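Local coordinates for coenzyme F420-dependent N(5),N(10)-methenyltetrahydromethanopterin reductase-related protein (Desulfurobacterium thermolithotrophum DSM 11699, PDB 6HUZ), which binds the iron-guanylylpyridinol cofactor and, as a bacterial paralog of [Fe]-hydrogenase, uses tetrahydrofolate derivatives as substrates, at the interface of chains A and B. Numbering follows the deposited sequence. Chains: chain A/B, Coenzyme F420-dependent N(5),N(10)-methenyltetrahydromethanopterin reductase-related protein.

The interface of chains A and B. Residues chain A 212, 215-216, 282-284, 286-287, 290; chain B 212, 216, 282-284, 286-287, 290.
With CG1 beside its backbone N (chi1 -70°) and the chain extended beyond it (chi2 166°), A:Ile212 leaves CG2 anti to that N and turned towards the two-fold axis, where it meets B:Ile212 CG2 at 3.6 Å. The two isoleucines cross obliquely and start an all-helical core of the [Fe]-hydrogenase (Hmd) family homodimer, built here from helices 207-228 and 282-292 of both chains. It illustrates how a stretch of a symmetric interface can be built from apolar carbon contacts, many of them between methyl groups: in this patch the chains share no polar bond. The lack of a side chain at B:Gly216 probably lets the long helices approach, A:Ile212 CG2 lying 3.7 Å from B:Gly216 CA. The outer branch of A:Ile212 reaches further, its CD1 abutting B:Leu283 CB at 3.7 Å as the two side chains cross at about a right angle. An alanine in place of A:Ile212 would lose CG1, CG2 and CD1 and would probably loosen both the contact on the axis and the seat of B:Leu283.

A:Leu283, with CG anti to its carbonyl carbon, points the opposite way to B:Thr286 and B:Leu290 as it passes alongside them, placing CD2 3.5 Å from B:Thr286 CG2 and CG 3.5 Å from B:Leu290 CD1. Its CD2 also meets B:Leu283 CD2 obliquely across the axis. A:Thr286 shows how a polar residue can serve such a core: OG1 donates back to A:Pro282 O one turn earlier (2.9 Å), approaching from above the carbonyl plane, which probably helps to hold the rotation that presents CG2 to the partner. Beside this, the ring atom A:Pro282 CG rests 3.6 Å from B:Leu290 CD2, and symmetry repeats each contact with the chains exchanged.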
loop_
_atom_site.group_PDB
_atom_site.type_symbol
_atom_site.label_atom_id
_atom_site.label_comp_id
_atom_site.label_asym_id
_atom_site.label_seq_id
_atom_site.Cartn_x
_atom_site.Cartn_y
_atom_site.Cartn_z
ATOM N N ILE A 212 8.961 -3.967 2.896
ATOM C CA ILE A 212 8.493 -5.200 2.264
ATOM C C ILE A 212 7.626 -4.846 1.038
ATOM O O ILE A 212 7.831 -5.393 -0.030
ATOM C CB ILE A 212 7.734 -6.095 3.284
ATOM C CG1 ILE A 212 8.732 -6.675 4.295
ATOM C CG2 ILE A 212 7.007 -7.217 2.530
ATOM C CD1 ILE A 212 8.088 -7.317 5.564
ATOM N N ALA A 215 9.868 -3.333 -1.720
ATOM C CA ALA A 215 10.680 -4.402 -2.335
ATOM C C ALA A 215 9.768 -5.309 -3.191
ATOM O O ALA A 215 10.192 -5.749 -4.243
ATOM C CB ALA A 215 11.369 -5.235 -1.270
ATOM N N GLY A 216 8.554 -5.602 -2.703
ATOM C CA GLY A 216 7.585 -6.421 -3.425
ATOM C C GLY A 216 7.156 -5.770 -4.728
ATOM O O GLY A 216 6.960 -6.459 -5.728
ATOM N N PRO A 282 12.319 -13.967 -4.912
ATOM C CA PRO A 282 12.416 -14.349 -3.479
ATOM C C PRO A 282 11.219 -13.966 -2.611
ATOM O O PRO A 282 10.755 -14.777 -1.832
ATOM C CB PRO A 282 13.650 -13.583 -2.986
ATOM C CG PRO A 282 13.975 -12.608 -4.061
ATOM C CD PRO A 282 13.478 -13.158 -5.331
ATOM N N LEU A 283 10.745 -12.727 -2.711
ATOM C CA LEU A 283 9.601 -12.322 -1.898
ATOM C C LEU A 283 8.316 -13.043 -2.277
ATOM O O LEU A 283 7.576 -13.432 -1.385
ATOM C CB LEU A 283 9.387 -10.805 -1.979
ATOM C CG LEU A 283 10.429 -9.950 -1.265
ATOM C CD1 LEU A 283 10.186 -8.477 -1.528
ATOM C CD2 LEU A 283 10.444 -10.221 0.233
ATOM N N THR A 284 8.036 -13.247 -3.582
ATOM C CA THR A 284 6.780 -13.930 -3.961
ATOM C C THR A 284 6.771 -15.318 -3.334
ATOM O O THR A 284 5.816 -15.740 -2.648
ATOM C CB THR A 284 6.674 -14.086 -5.493
ATOM O OG1 THR A 284 6.877 -12.838 -6.148
ATOM C CG2 THR A 284 5.327 -14.660 -5.921
ATOM N N THR A 286 8.577 -16.438 -0.806
ATOM C CA THR A 286 8.543 -16.368 0.644
ATOM C C THR A 286 7.125 -16.033 1.106
ATOM O O THR A 286 6.650 -16.608 2.078
ATOM C CB THR A 286 9.575 -15.346 1.158
ATOM O OG1 THR A 286 10.876 -15.821 0.829
ATOM C CG2 THR A 286 9.536 -15.173 2.671
ATOM N N ALA A 287 6.457 -15.086 0.440
ATOM C CA ALA A 287 5.099 -14.706 0.823
ATOM C C ALA A 287 4.135 -15.860 0.613
ATOM O O ALA A 287 3.291 -16.124 1.465
ATOM C CB ALA A 287 4.650 -13.479 0.027
ATOM N N LEU A 290 4.377 -18.214 3.459
ATOM C CA LEU A 290 3.727 -17.672 4.649
ATOM C C LEU A 290 2.207 -17.780 4.594
ATOM O O LEU A 290 1.592 -18.084 5.620
ATOM C CB LEU A 290 4.119 -16.209 4.858
ATOM C CG LEU A 290 5.549 -15.995 5.274
ATOM C CD1 LEU A 290 5.903 -14.521 5.210
ATOM C CD2 LEU A 290 5.814 -16.578 6.679
ATOM N N ILE B 212 2.474 -9.827 -1.315
ATOM C CA ILE B 212 3.695 -9.503 -0.579
ATOM C C ILE B 212 3.379 -8.430 0.483
ATOM O O ILE B 212 3.755 -8.582 1.632
ATOM C CB ILE B 212 4.828 -9.058 -1.547
ATOM C CG1 ILE B 212 5.315 -10.270 -2.353
ATOM C CG2 ILE B 212 5.977 -8.445 -0.734
ATOM C CD1 ILE B 212 6.206 -9.926 -3.587
ATOM N N GLY B 216 3.521 -8.964 4.372
ATOM C CA GLY B 216 4.424 -8.066 5.086
ATOM C C GLY B 216 3.726 -7.357 6.232
ATOM O O GLY B 216 4.324 -7.152 7.288
ATOM N N PRO B 282 10.708 -13.811 8.096
ATOM C CA PRO B 282 11.222 -14.167 6.747
ATOM C C PRO B 282 11.175 -13.048 5.707
ATOM O O PRO B 282 12.142 -12.844 4.998
ATOM C CB PRO B 282 10.294 -15.301 6.297
ATOM C CG PRO B 282 9.161 -15.301 7.260
ATOM C CD PRO B 282 9.650 -14.743 8.529
ATOM N N LEU B 283 10.047 -12.354 5.586
ATOM C CA LEU B 283 9.963 -11.277 4.603
ATOM C C LEU B 283 10.869 -10.101 4.930
ATOM O O LEU B 283 11.491 -9.567 4.022
ATOM C CB LEU B 283 8.515 -10.790 4.455
ATOM C CG LEU B 283 7.562 -11.752 3.752
ATOM C CD1 LEU B 283 6.143 -11.220 3.786
ATOM C CD2 LEU B 283 7.990 -12.016 2.316
ATOM N N THR B 284 10.976 -9.687 6.211
ATOM C CA THR B 284 11.840 -8.532 6.536
ATOM C C THR B 284 13.266 -8.852 6.104
ATOM O O THR B 284 13.937 -8.088 5.379
ATOM C CB THR B 284 11.842 -8.250 8.053
ATOM O OG1 THR B 284 10.512 -8.139 8.552
ATOM C CG2 THR B 284 12.612 -6.979 8.402
ATOM N N THR B 286 14.294 -11.151 3.969
ATOM C CA THR B 286 14.394 -11.301 2.528
ATOM C C THR B 286 14.391 -9.922 1.869
ATOM O O THR B 286 15.151 -9.692 0.936
ATOM C CB THR B 286 13.257 -12.197 1.999
ATOM O OG1 THR B 286 13.434 -13.505 2.532
ATOM C CG2 THR B 286 13.265 -12.332 0.482
ATOM N N ALA B 287 13.521 -9.014 2.323
ATOM C CA ALA B 287 13.454 -7.675 1.742
ATOM C C ALA B 287 14.740 -6.910 1.997
ATOM O O ALA B 287 15.255 -6.248 1.100
ATOM C CB ALA B 287 12.255 -6.913 2.311
ATOM N N LEU B 290 17.308 -7.944 -0.461
ATOM C CA LEU B 290 17.037 -7.375 -1.778
ATOM C C LEU B 290 17.427 -5.905 -1.879
ATOM O O LEU B 290 17.956 -5.497 -2.917
ATOM C CB LEU B 290 15.558 -7.528 -2.137
ATOM C CG LEU B 290 15.122 -8.940 -2.416
ATOM C CD1 LEU B 290 13.610 -9.017 -2.512
ATOM C CD2 LEU B 290 15.797 -9.491 -3.691
#